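CG14216 (Drosophila melanogaster, PDB 3P9Y) removes phosphate from phosphoserine in the heptapeptide repeats of the RNA polymerase II C-terminal domain and probably acts in RNA processing and transcription termination. Local coordinates at residues D6-V12 with G34-R38; A13-N19 with V37-G43; F61-Y65 with K96-R101; E100-D104 with L122-M127. The protein carries 2 engineered substitutions. All blocks are in the same frame, centred on the assembly; numbering follows the deposited sequence.

Contact 1: residues D6-V12 with G34-R38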
loop_
_atom_site.group_PDB
_atom_site.type_symbol
_atom_site.label_atom_id
_atom_site.label_comp_id
_atom_site.label_asym_id
_atom_site.label_seq_id
_atom_site.Cartn_x
_atom_site.Cartn_y
_atom_site.Cartn_z
ATOM N N ASP A 6 14.665 0.328 11.765
ATOM C CA ASP A 6 13.698 1.283 12.296
ATOM C C ASP A 6 13.776 1.295 13.820
ATOM O O ASP A 6 13.439 0.307 14.464
ATOM C CB ASP A 6 12.288 0.889 11.843
ATOM C CG ASP A 6 11.208 1.744 12.470
ATOM O OD1 ASP A 6 11.539 2.767 13.092
ATOM O OD2 ASP A 6 10.018 1.391 12.338
ATOM N N PRO A 7 14.220 2.419 14.404
ATOM C CA PRO A 7 14.408 2.496 15.861
ATOM C C PRO A 7 13.090 2.460 16.636
ATOM O O PRO A 7 13.088 2.152 17.822
ATOM C CB PRO A 7 15.106 3.845 16.054
ATOM C CG PRO A 7 14.686 4.669 14.878
ATOM C CD PRO A 7 14.486 3.707 13.737
ATOM N N SER A 8 11.986 2.779 15.971
ATOM C CA SER A 8 10.675 2.768 16.606
ATOM C C SER A 8 9.976 1.426 16.432
ATOM O O SER A 8 8.921 1.182 17.021
ATOM C CB SER A 8 9.801 3.872 16.016
ATOM O OG SER A 8 10.138 5.126 16.578
ATOM N N LYS A 9 10.563 0.567 15.608
ATOM C CA LYS A 9 9.977 -0.729 15.290
ATOM C C LYS A 9 8.488 -0.634 14.962
ATOM O O LYS A 9 7.703 -1.501 15.338
ATOM C CB LYS A 9 10.223 -1.723 16.428
ATOM C CG LYS A 9 11.683 -2.174 16.538
ATOM C CD LYS A 9 12.307 -2.409 15.152
ATOM C CE LYS A 9 11.400 -3.255 14.243
ATOM N NZ LYS A 9 11.245 -2.719 12.839
ATOM N N LEU A 10 8.113 0.422 14.243
ATOM C CA LEU A 10 6.748 0.580 13.760
ATOM C C LEU A 10 6.310 -0.621 12.940
ATOM O O LEU A 10 7.082 -1.151 12.142
ATOM C CB LEU A 10 6.634 1.826 12.879
ATOM C CG LEU A 10 6.914 3.169 13.549
ATOM C CD1 LEU A 10 7.083 4.243 12.498
ATOM C CD2 LEU A 10 5.802 3.537 14.517
ATOM N N ALA A 11 5.067 -1.046 13.142
ATOM C CA ALA A 11 4.422 -1.994 12.250
ATOM C C ALA A 11 3.584 -1.194 11.261
ATOM O O ALA A 11 2.620 -0.527 11.644
ATOM C CB ALA A 11 3.552 -2.966 13.033
ATOM N N VAL A 12 3.962 -1.255 9.989
ATOM C CA VAL A 12 3.366 -0.414 8.964
ATOM C C VAL A 12 2.600 -1.256 7.948
ATOM O O VAL A 12 3.014 -2.360 7.607
ATOM C CB VAL A 12 4.461 0.385 8.213
ATOM C CG1 VAL A 12 3.852 1.231 7.099
ATOM C CG2 VAL A 12 5.248 1.254 9.182
ATOM N N GLY A 34 14.298 -1.026 5.623
ATOM C CA GLY A 34 14.378 -1.662 6.928
ATOM C C GLY A 34 13.110 -1.656 7.765
ATOM O O GLY A 34 13.142 -2.013 8.945
ATOM N N PHE A 35 11.990 -1.267 7.170
ATOM C CA PHE A 35 10.732 -1.208 7.906
ATOM C C PHE A 35 9.975 -2.533 7.910
ATOM O O PHE A 35 10.068 -3.325 6.978
ATOM C CB PHE A 35 9.843 -0.094 7.348
ATOM C CG PHE A 35 10.377 1.280 7.617
ATOM C CD1 PHE A 35 10.199 1.869 8.855
ATOM C CD2 PHE A 35 11.078 1.970 6.645
ATOM C CE1 PHE A 35 10.703 3.129 9.113
ATOM C CE2 PHE A 35 11.584 3.229 6.898
ATOM C CZ PHE A 35 11.395 3.810 8.132
ATOM N N ASN A 36 9.239 -2.762 8.993
ATOM C CA ASN A 36 8.293 -3.865 9.089
ATOM C C ASN A 36 7.011 -3.473 8.367
ATOM O O ASN A 36 6.188 -2.753 8.919
ATOM C CB ASN A 36 7.999 -4.158 10.562
ATOM C CG ASN A 36 6.927 -5.223 10.754
ATOM O OD1 ASN A 36 6.459 -5.840 9.799
ATOM N ND2 ASN A 36 6.537 -5.439 12.004
ATOM N N VAL A 37 6.843 -3.935 7.133
ATOM C CA VAL A 37 5.730 -3.477 6.311
ATOM C C VAL A 37 4.935 -4.637 5.711
ATOM O O VAL A 37 5.500 -5.661 5.319
ATOM C CB VAL A 37 6.234 -2.532 5.186
ATOM C CG1 VAL A 37 7.316 -3.215 4.348
ATOM C CG2 VAL A 37 5.077 -2.057 4.308
ATOM N N ARG A 38 3.615 -4.465 5.662
ATOM C CA ARG A 38 2.715 -5.391 4.978
ATOM C C ARG A 38 1.836 -4.572 4.046
ATOM O O ARG A 38 1.686 -3.373 4.243
ATOM C CB ARG A 38 1.848 -6.162 5.981
ATOM C CG ARG A 38 2.634 -7.079 6.899
ATOM C CD ARG A 38 1.716 -7.935 7.758
ATOM N NE ARG A 38 2.447 -8.978 8.475
ATOM C CZ ARG A 38 3.091 -8.792 9.624
ATOM N NH1 ARG A 38 3.106 -7.594 10.202
ATOM N NH2 ARG A 38 3.723 -9.808 10.199
HETATM O O HOH W 1 9.439 -0.887 11.169
HETATM O O HOH W 2 6.908 -3.819 14.711
HETATM O O HOH W 3 3.799 -4.569 9.299
#

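Contact 2: residues A13-N19 with V37-G43. Engineered in segment 13-19: D16 (natural residue Cys).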
loop_
_atom_site.group_PDB
_atom_site.type_symbol
_atom_site.label_atom_id
_atom_site.label_comp_id
_atom_site.label_asym_id
_atom_site.label_seq_id
_atom_site.Cartn_x
_atom_site.Cartn_y
_atom_site.Cartn_z
ATOM N N ALA A 13 1.481 -0.732 7.469
ATOM C CA ALA A 13 0.801 -1.315 6.322
ATOM C C ALA A 13 0.617 -0.235 5.266
ATOM O O ALA A 13 0.453 0.930 5.598
ATOM C CB ALA A 13 -0.542 -1.902 6.725
ATOM N N VAL A 14 0.677 -0.630 3.999
ATOM C CA VAL A 14 0.357 0.252 2.889
ATOM C C VAL A 14 -0.776 -0.396 2.108
ATOM O O VAL A 14 -0.744 -1.599 1.836
ATOM C CB VAL A 14 1.566 0.472 1.973
ATOM C CG1 VAL A 14 1.230 1.491 0.894
ATOM C CG2 VAL A 14 2.763 0.941 2.791
ATOM N N VAL A 15 -1.774 0.404 1.752
ATOM C CA VAL A 15 -3.022 -0.122 1.232
ATOM C C VAL A 15 -3.466 0.644 -0.016
ATOM O O VAL A 15 -3.454 1.879 -0.044
ATOM C CB VAL A 15 -4.124 -0.041 2.312
ATOM C CG1 VAL A 15 -5.386 -0.733 1.845
ATOM C CG2 VAL A 15 -3.623 -0.652 3.622
ATOM N N ASP A 16 -3.840 -0.099 -1.051
ATOM C CA ASP A 16 -4.383 0.483 -2.273
ATOM C C ASP A 16 -5.669 -0.269 -2.608
ATOM O O ASP A 16 -6.358 -0.745 -1.707
ATOM C CB ASP A 16 -3.365 0.391 -3.417
ATOM C CG ASP A 16 -2.931 -1.033 -3.694
ATOM O OD1 ASP A 16 -3.604 -1.957 -3.204
ATOM O OD2 ASP A 16 -1.912 -1.235 -4.391
ATOM N N SER A 17 -5.990 -0.397 -3.889
ATOM C CA SER A 17 -7.208 -1.098 -4.279
ATOM C C SER A 17 -6.993 -2.588 -4.550
ATOM O O SER A 17 -7.649 -3.429 -3.937
ATOM C CB SER A 17 -7.839 -0.433 -5.500
ATOM O OG SER A 17 -9.119 -0.988 -5.751
ATOM N N SER A 18 -6.077 -2.919 -5.455
ATOM C CA SER A 18 -5.917 -4.303 -5.897
ATOM C C SER A 18 -4.677 -4.983 -5.326
ATOM O O SER A 18 -4.427 -6.155 -5.605
ATOM C CB SER A 18 -5.875 -4.366 -7.427
ATOM O OG SER A 18 -7.103 -3.935 -7.988
ATOM N N ASN A 19 -3.913 -4.246 -4.523
ATOM C CA ASN A 19 -2.661 -4.735 -3.949
ATOM C C ASN A 19 -1.733 -5.228 -5.055
ATOM O O ASN A 19 -1.129 -6.299 -4.949
ATOM C CB ASN A 19 -2.939 -5.845 -2.936
ATOM C CG ASN A 19 -1.711 -6.239 -2.135
ATOM O OD1 ASN A 19 -0.840 -5.427 -1.826
ATOM N ND2 ASN A 19 -1.653 -7.500 -1.786
ATOM N N VAL A 37 6.843 -3.935 7.133
ATOM C CA VAL A 37 5.730 -3.477 6.311
ATOM C C VAL A 37 4.935 -4.637 5.711
ATOM O O VAL A 37 5.500 -5.661 5.319
ATOM C CB VAL A 37 6.234 -2.532 5.186
ATOM C CG1 VAL A 37 7.316 -3.215 4.348
ATOM C CG2 VAL A 37 5.077 -2.057 4.308
ATOM N N ARG A 38 3.615 -4.465 5.662
ATOM C CA ARG A 38 2.715 -5.391 4.978
ATOM C C ARG A 38 1.836 -4.572 4.046
ATOM O O ARG A 38 1.686 -3.373 4.243
ATOM C CB ARG A 38 1.848 -6.162 5.981
ATOM C CG ARG A 38 2.634 -7.079 6.899
ATOM C CD ARG A 38 1.716 -7.935 7.758
ATOM N NE ARG A 38 2.447 -8.978 8.475
ATOM C CZ ARG A 38 3.091 -8.792 9.624
ATOM N NH1 ARG A 38 3.106 -7.594 10.202
ATOM N NH2 ARG A 38 3.723 -9.808 10.199
ATOM N N SER A 39 1.266 -5.204 3.026
ATOM C CA SER A 39 0.464 -4.475 2.047
ATOM C C SER A 39 -0.862 -5.166 1.771
ATOM O O SER A 39 -0.972 -6.385 1.885
ATOM C CB SER A 39 1.234 -4.309 0.735
ATOM O OG SER A 39 1.615 -5.566 0.204
ATOM N N TYR A 40 -1.859 -4.372 1.389
ATOM C CA TYR A 40 -3.198 -4.880 1.117
ATOM C C TYR A 40 -3.914 -4.026 0.070
ATOM O O TYR A 40 -3.478 -2.920 -0.248
ATOM C CB TYR A 40 -4.023 -4.890 2.407
ATOM C CG TYR A 40 -3.358 -5.614 3.547
ATOM C CD1 TYR A 40 -3.519 -6.982 3.712
ATOM C CD2 TYR A 40 -2.561 -4.933 4.453
ATOM C CE1 TYR A 40 -2.903 -7.653 4.750
ATOM C CE2 TYR A 40 -1.943 -5.593 5.495
ATOM C CZ TYR A 40 -2.118 -6.953 5.639
ATOM O OH TYR A 40 -1.503 -7.617 6.675
ATOM N N GLY A 41 -5.012 -4.554 -0.462
ATOM C CA GLY A 41 -5.906 -3.802 -1.321
ATOM C C GLY A 41 -7.266 -3.768 -0.648
ATOM O O GLY A 41 -7.507 -4.544 0.266
ATOM N N THR A 42 -8.151 -2.881 -1.087
ATOM C CA THR A 42 -9.463 -2.742 -0.458
ATOM C C THR A 42 -10.606 -3.128 -1.398
ATOM O O THR A 42 -11.750 -3.259 -0.968
ATOM C CB THR A 42 -9.701 -1.303 0.039
ATOM O OG1 THR A 42 -9.456 -0.378 -1.028
ATOM C CG2 THR A 42 -8.790 -0.979 1.208
ATOM N N GLY A 43 -10.300 -3.302 -2.678
ATOM C CA GLY A 43 -11.305 -3.685 -3.653
ATOM C C GLY A 43 -11.935 -5.033 -3.344
ATOM O O GLY A 43 -11.429 -5.803 -2.530
HETATM O O HOH W 4 -10.840 -0.073 -3.301
#

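Contact 3: residues F61-Y65 with K96-R101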
loop_
_atom_site.group_PDB
_atom_site.type_symbol
_atom_site.label_atom_id
_atom_site.label_comp_id
_atom_site.label_asym_id
_atom_site.label_seq_id
_atom_site.Cartn_x
_atom_site.Cartn_y
_atom_site.Cartn_z
ATOM N N PHE A 61 -8.950 -12.130 -4.687
ATOM C CA PHE A 61 -7.835 -12.019 -3.768
ATOM C C PHE A 61 -7.463 -13.429 -3.341
ATOM O O PHE A 61 -8.337 -14.268 -3.138
ATOM C CB PHE A 61 -8.203 -11.153 -2.565
ATOM C CG PHE A 61 -8.101 -9.680 -2.833
ATOM C CD1 PHE A 61 -6.913 -9.002 -2.599
ATOM C CD2 PHE A 61 -9.183 -8.976 -3.329
ATOM C CE1 PHE A 61 -6.812 -7.648 -2.847
ATOM C CE2 PHE A 61 -9.090 -7.623 -3.582
ATOM C CZ PHE A 61 -7.901 -6.955 -3.340
ATOM N N GLY A 62 -6.167 -13.698 -3.228
ATOM C CA GLY A 62 -5.704 -15.038 -2.927
ATOM C C GLY A 62 -5.123 -15.739 -4.142
ATOM O O GLY A 62 -4.368 -16.694 -3.999
ATOM N N THR A 63 -5.481 -15.277 -5.336
ATOM C CA THR A 63 -4.863 -15.776 -6.560
ATOM C C THR A 63 -3.382 -15.408 -6.543
ATOM O O THR A 63 -3.036 -14.234 -6.458
ATOM C CB THR A 63 -5.499 -15.156 -7.826
ATOM O OG1 THR A 63 -6.922 -15.320 -7.797
ATOM C CG2 THR A 63 -4.947 -15.812 -9.085
ATOM N N LYS A 64 -2.510 -16.408 -6.612
ATOM C CA LYS A 64 -1.071 -16.165 -6.619
ATOM C C LYS A 64 -0.676 -15.225 -7.754
ATOM O O LYS A 64 -1.211 -15.316 -8.858
ATOM C CB LYS A 64 -0.308 -17.480 -6.770
ATOM C CG LYS A 64 -0.457 -18.446 -5.609
ATOM C CD LYS A 64 0.379 -19.696 -5.861
ATOM C CE LYS A 64 0.066 -20.804 -4.875
ATOM N NZ LYS A 64 0.782 -22.065 -5.213
ATOM N N TYR A 65 0.261 -14.322 -7.479
ATOM C CA TYR A 65 0.787 -13.440 -8.514
ATOM C C TYR A 65 1.355 -14.276 -9.654
ATOM O O TYR A 65 1.274 -13.896 -10.817
ATOM C CB TYR A 65 1.892 -12.535 -7.962
ATOM C CG TYR A 65 1.425 -11.492 -6.968
ATOM C CD1 TYR A 65 0.605 -10.442 -7.364
ATOM C CD2 TYR A 65 1.820 -11.549 -5.639
ATOM C CE1 TYR A 65 0.183 -9.481 -6.457
ATOM C CE2 TYR A 65 1.404 -10.597 -4.726
ATOM C CZ TYR A 65 0.585 -9.563 -5.142
ATOM O OH TYR A 65 0.171 -8.613 -4.233
ATOM N N LYS A 96 5.790 -11.489 -2.111
ATOM C CA LYS A 96 4.894 -12.399 -1.420
ATOM C C LYS A 96 4.051 -13.215 -2.384
ATOM O O LYS A 96 3.996 -12.934 -3.580
ATOM C CB LYS A 96 3.998 -11.633 -0.438
ATOM C CG LYS A 96 3.039 -10.633 -1.082
ATOM C CD LYS A 96 2.250 -9.878 -0.013
ATOM C CE LYS A 96 1.196 -8.959 -0.605
ATOM N NZ LYS A 96 0.552 -8.141 0.464
ATOM N N LYS A 97 3.390 -14.221 -1.826
ATOM C CA LYS A 97 2.654 -15.217 -2.586
ATOM C C LYS A 97 1.517 -14.612 -3.395
ATOM O O LYS A 97 1.379 -14.893 -4.582
ATOM C CB LYS A 97 2.095 -16.261 -1.613
ATOM C CG LYS A 97 1.294 -17.389 -2.248
ATOM C CD LYS A 97 0.474 -18.115 -1.183
ATOM C CE LYS A 97 -0.058 -19.455 -1.670
ATOM N NZ LYS A 97 1.006 -20.499 -1.729
ATOM N N CYS A 98 0.699 -13.779 -2.761
ATOM C CA CYS A 98 -0.537 -13.336 -3.392
ATOM C C CYS A 98 -1.091 -12.029 -2.838
ATOM O O CYS A 98 -0.786 -11.641 -1.711
ATOM C CB CYS A 98 -1.603 -14.418 -3.212
ATOM S SG CYS A 98 -2.045 -14.694 -1.475
ATOM N N PRO A 99 -1.925 -11.350 -3.636
ATOM C CA PRO A 99 -2.652 -10.165 -3.170
ATOM C C PRO A 99 -3.542 -10.480 -1.963
ATOM O O PRO A 99 -4.187 -11.534 -1.946
ATOM C CB PRO A 99 -3.529 -9.774 -4.363
ATOM C CG PRO A 99 -3.224 -10.718 -5.467
ATOM C CD PRO A 99 -2.093 -11.599 -5.076
ATOM N N GLU A 100 -3.579 -9.582 -0.981
ATOM C CA GLU A 100 -4.385 -9.756 0.223
ATOM C C GLU A 100 -5.341 -8.586 0.386
ATOM O O GLU A 100 -5.014 -7.458 0.022
ATOM C CB GLU A 100 -3.486 -9.822 1.448
ATOM C CG GLU A 100 -2.310 -10.761 1.314
ATOM C CD GLU A 100 -1.393 -10.676 2.509
ATOM O OE1 GLU A 100 -1.797 -11.135 3.598
ATOM O OE2 GLU A 100 -0.274 -10.142 2.371
ATOM N N ARG A 101 -6.516 -8.861 0.943
ATOM C CA ARG A 101 -7.532 -7.837 1.154
ATOM C C ARG A 101 -7.424 -7.334 2.591
ATOM O O ARG A 101 -7.336 -8.129 3.527
ATOM C CB ARG A 101 -8.933 -8.402 0.877
ATOM C CG ARG A 101 -9.891 -7.400 0.227
ATOM C CD ARG A 101 -11.240 -8.023 -0.139
ATOM N NE ARG A 101 -12.245 -7.823 0.905
ATOM C CZ ARG A 101 -13.247 -6.945 0.844
ATOM N NH1 ARG A 101 -13.414 -6.170 -0.218
ATOM N NH2 ARG A 101 -14.097 -6.846 1.854
#

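Contact 4: residues E100-D104 with L122-M127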
loop_
_atom_site.group_PDB
_atom_site.type_symbol
_atom_site.label_atom_id
_atom_site.label_comp_id
_atom_site.label_asym_id
_atom_site.label_seq_id
_atom_site.Cartn_x
_atom_site.Cartn_y
_atom_site.Cartn_z
ATOM N N GLU A 100 -3.579 -9.582 -0.981
ATOM C CA GLU A 100 -4.385 -9.756 0.223
ATOM C C GLU A 100 -5.341 -8.586 0.386
ATOM O O GLU A 100 -5.014 -7.458 0.022
ATOM C CB GLU A 100 -3.486 -9.822 1.448
ATOM C CG GLU A 100 -2.310 -10.761 1.314
ATOM C CD GLU A 100 -1.393 -10.676 2.509
ATOM O OE1 GLU A 100 -1.797 -11.135 3.598
ATOM O OE2 GLU A 100 -0.274 -10.142 2.371
ATOM N N ARG A 101 -6.516 -8.861 0.943
ATOM C CA ARG A 101 -7.532 -7.837 1.154
ATOM C C ARG A 101 -7.424 -7.334 2.591
ATOM O O ARG A 101 -7.336 -8.129 3.527
ATOM C CB ARG A 101 -8.933 -8.402 0.877
ATOM C CG ARG A 101 -9.891 -7.400 0.227
ATOM C CD ARG A 101 -11.240 -8.023 -0.139
ATOM N NE ARG A 101 -12.245 -7.823 0.905
ATOM C CZ ARG A 101 -13.247 -6.945 0.844
ATOM N NH1 ARG A 101 -13.414 -6.170 -0.218
ATOM N NH2 ARG A 101 -14.097 -6.846 1.854
ATOM N N PHE A 102 -7.423 -6.018 2.764
ATOM C CA PHE A 102 -7.237 -5.429 4.082
ATOM C C PHE A 102 -8.370 -5.815 5.023
ATOM O O PHE A 102 -8.144 -6.061 6.205
ATOM C CB PHE A 102 -7.152 -3.902 3.997
ATOM C CG PHE A 102 -7.084 -3.233 5.343
ATOM C CD1 PHE A 102 -5.923 -3.279 6.097
ATOM C CD2 PHE A 102 -8.185 -2.572 5.862
ATOM C CE1 PHE A 102 -5.860 -2.677 7.342
ATOM C CE2 PHE A 102 -8.128 -1.964 7.107
ATOM C CZ PHE A 102 -6.965 -2.017 7.847
ATOM N N GLN A 103 -9.586 -5.865 4.490
ATOM C CA GLN A 103 -10.774 -6.090 5.306
ATOM C C GLN A 103 -10.797 -7.505 5.886
ATOM O O GLN A 103 -11.592 -7.801 6.776
ATOM C CB GLN A 103 -12.044 -5.843 4.484
ATOM C CG GLN A 103 -12.263 -4.390 4.056
ATOM C CD GLN A 103 -11.724 -4.087 2.663
ATOM O OE1 GLN A 103 -10.683 -4.605 2.258
ATOM N NE2 GLN A 103 -12.431 -3.236 1.928
ATOM N N ASP A 104 -9.919 -8.372 5.387
ATOM C CA ASP A 104 -9.881 -9.763 5.837
ATOM C C ASP A 104 -8.655 -10.092 6.685
ATOM O O ASP A 104 -8.498 -11.226 7.134
ATOM C CB ASP A 104 -9.935 -10.710 4.634
ATOM C CG ASP A 104 -11.237 -10.599 3.865
ATOM O OD1 ASP A 104 -12.306 -10.600 4.510
ATOM O OD2 ASP A 104 -11.197 -10.502 2.619
ATOM N N LEU A 122 -12.475 3.328 2.879
ATOM C CA LEU A 122 -12.790 1.919 3.083
ATOM C C LEU A 122 -12.029 1.382 4.292
ATOM O O LEU A 122 -12.570 0.616 5.091
ATOM C CB LEU A 122 -12.454 1.107 1.829
ATOM C CG LEU A 122 -13.398 1.349 0.646
ATOM C CD1 LEU A 122 -12.852 0.737 -0.632
ATOM C CD2 LEU A 122 -14.792 0.798 0.950
ATOM N N VAL A 123 -10.775 1.798 4.426
ATOM C CA VAL A 123 -9.951 1.388 5.548
ATOM C C VAL A 123 -10.549 1.910 6.851
ATOM O O VAL A 123 -10.678 1.168 7.819
ATOM C CB VAL A 123 -8.500 1.905 5.396
ATOM C CG1 VAL A 123 -7.754 1.813 6.714
ATOM C CG2 VAL A 123 -7.766 1.132 4.294
ATOM N N VAL A 124 -10.918 3.187 6.868
ATOM C CA VAL A 124 -11.440 3.810 8.079
ATOM C C VAL A 124 -12.799 3.213 8.438
ATOM O O VAL A 124 -13.068 2.912 9.599
ATOM C CB VAL A 124 -11.546 5.341 7.922
ATOM C CG1 VAL A 124 -12.312 5.957 9.083
ATOM C CG2 VAL A 124 -10.152 5.960 7.815
ATOM N N MET A 125 -13.645 3.019 7.431
ATOM C CA MET A 125 -14.959 2.431 7.641
ATOM C C MET A 125 -14.799 1.044 8.243
ATOM O O MET A 125 -15.487 0.691 9.197
ATOM C CB MET A 125 -15.735 2.354 6.323
ATOM C CG MET A 125 -17.172 1.890 6.485
ATOM S SD MET A 125 -18.155 2.068 4.983
ATOM C CE MET A 125 -17.458 0.784 3.945
ATOM N N HIS A 126 -13.872 0.265 7.699
ATOM C CA HIS A 126 -13.657 -1.098 8.170
ATOM C C HIS A 126 -13.179 -1.113 9.617
ATOM O O HIS A 126 -13.635 -1.926 10.422
ATOM C CB HIS A 126 -12.652 -1.833 7.286
ATOM C CG HIS A 126 -12.331 -3.209 7.776
ATOM N ND1 HIS A 126 -13.143 -4.293 7.527
ATOM C CD2 HIS A 126 -11.308 -3.670 8.531
ATOM C CE1 HIS A 126 -12.626 -5.367 8.097
ATOM N NE2 HIS A 126 -11.513 -5.017 8.713
ATOM N N MET A 127 -12.262 -0.207 9.942
ATOM C CA MET A 127 -11.710 -0.118 11.285
ATOM C C MET A 127 -12.786 0.280 12.290
ATOM O O MET A 127 -12.814 -0.218 13.415
ATOM C CB MET A 127 -10.579 0.910 11.319
ATOM C CG MET A 127 -9.267 0.442 10.699
ATOM S SD MET A 127 -8.472 -0.854 11.664
ATOM C CE MET A 127 -8.341 -0.077 13.273
#

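Contact 1: residues D6-V12 with G34-R38
V12, N36 and F35 bury the most surface here, and each joins the two segments in its own way. V12 makes the direct backbone link. Its N donates to N36 O (2.9 Å, 165°), and its O accepts from R38 N (2.9 Å, 154°). The CA of V37 also lies 3.2 Å from V12 O, a CA-H...O contact. V12 therefore bridges to V37 in parallel register, with CA atoms 4.7 Å apart. The V12 and V37 side chains lie on the same face of the sheet, against which helix 22-32 packs.

N36 works mostly through water. Its backbone N donates to water 1 (2.9 Å), which also reaches D6 OD2, K9 NZ and L10 O. Its ND2 donates to water 2, which is bound to K9 O. These waters fill the gap where the chains diverge before the strands pair. N36 CB packs 3.5 Å from L10 O.

F35 turns its ring edge to D6, with CD1 3.5 Å from D6 OD2. Helix 149-167 borders this ring through I163 and A167. D6 also shapes its own loop, a type I turn to K9 with an Asx turn, S8 N to D6 OD1 (2.9 Å). G34, at positive phi, closes helix 22-32 in a Schellman motif. Helix end and parallel strand start belong to the first beta-alpha-beta crossover of the LMW PTP-like fold.

Contact 2: residues A13-N19 with V37-G43
A13 continues the parallel pairing opposite R38, with its CA 3.1 Å from R38 O and its CB at the edge of the Y40 ring, 4.1 Å from CE2. V14 bonds through both its N and its O: N to R38 O (2.9 Å), O from Y40 N (3.0 Å). Its CG2 meets V37 CG2 at 4.1 Å. V15 faces the other way, with CG1 3.5 Å from T42 CG2. D16, engineered in place of Cys, donates N to Y40 O (3.0 Å) and accepts a weak bond from T42 N at its O (2.9 Å). Its OD1 takes the N of N19 (2.7 Å), and S23 OG binds its OD2. S17 O then accepts from G43 N (2.9 Å). The loop lies so close over G41 that a CB there would clash with S17 O. The backbone N atoms of S17 and S18 donate to the modified side chain of the bound peptide. Strand pairing thus fixes the start of a phosphate-binding loop, whose amides remain available to the substrate.

Contact 3: residues F61-Y65 with K96-R101
Two aromatic side chains, both in the m rotamer, swing from the 61-65 loop onto 96-101. Y65 (chi1 -68°) lays one ring face on P99, whose CD is 3.4 Å from the ring centroid in a CH-pi contact. The ring edge meets K96 O, 3.3 Å from CD2, and its OH bonds to N19 O. F61 (chi1 -81°) sets its ring edge by P99, with CD1 3.9 Å from P99 CB. R101 CG lies 3.9 Å from the F61 ring centroid, over the face. Beyond CG, R101 turns off to G43 O.

K64 is extended beyond CB and K97 up to a p bend at chi4; their NZ atoms come within 3.8 Å despite like charge. The p rotamer of K96 carries NZ to E100 OE2 (2.9 Å, a salt bridge) and to S39 OG.

G62 N to P99 O and Y65 N to K97 O (each 3.2 Å) fasten the backbones. P99 sits between both rings, in loop-loop packing where the chain enters helix 65-82 and leaves 85-95.

Contact 4: residues E100-D104 with L122-M127
This is packing, largely of side chains, between a short 3-10 segment, 102-104, and helix 117-128, on one side of the central sheet. No hydrogen bond crosses it. F102 and Q103 supply the loop side.

F102 points its CA-to-CB bond at the helix, and its ring lies against it. Its CE2 lies 3.8 Å from V123 CG1 and 3.9 Å from H126 CD2. At the ring edge, CZ is 4.3 Å from M127 SD. H126 and M127 follow V123 by three and four residues, so all three lie on one side of the helix. I112 of strand 111-114 touches both F102 and V123, making a small apolar cluster.

Q103 packs on H126. Its CA sits 3.6 Å from the imidazole centroid, over the face, in a CH-pi contact. Its O is 3.0 Å from H126 CE1, and its CG is 3.6 Å from H126 ND1. Its NE2 bonds to T42 O, tying the loop to the chain after strand 36-41. D104 N to R101 O (3.2 Å) holds the turn, and a weak salt bridge joins R101 NE to D104 OD2 (3.3 Å).

The turn flanks helix 117-128 in the alpha/beta fold of LMW PTP-like phosphatases.

Overall arrangement
The chain first forms strand 11-16, crosses through helix 22-32 and returns as strand 36-41. Contacts 1 and 2 close this same crossover, contact 1 at its start and contact 2 further along the same two strands, at the active-site end, sharing V37 and R38. Contact 3 opens later and closes the excursion through helices 65-82 and 85-95. Contact 4 follows from the same loop, sharing E100 and R101, and closes the span through strand 111-114 to helix 117-128. Loop 96-104 ties these parts together. It meets contact 2 at G41, whose N and O pair with E100 O and F102 N, while Y65 OH reaches N19 O. Contact 1 touches neither contact 3 nor contact 4.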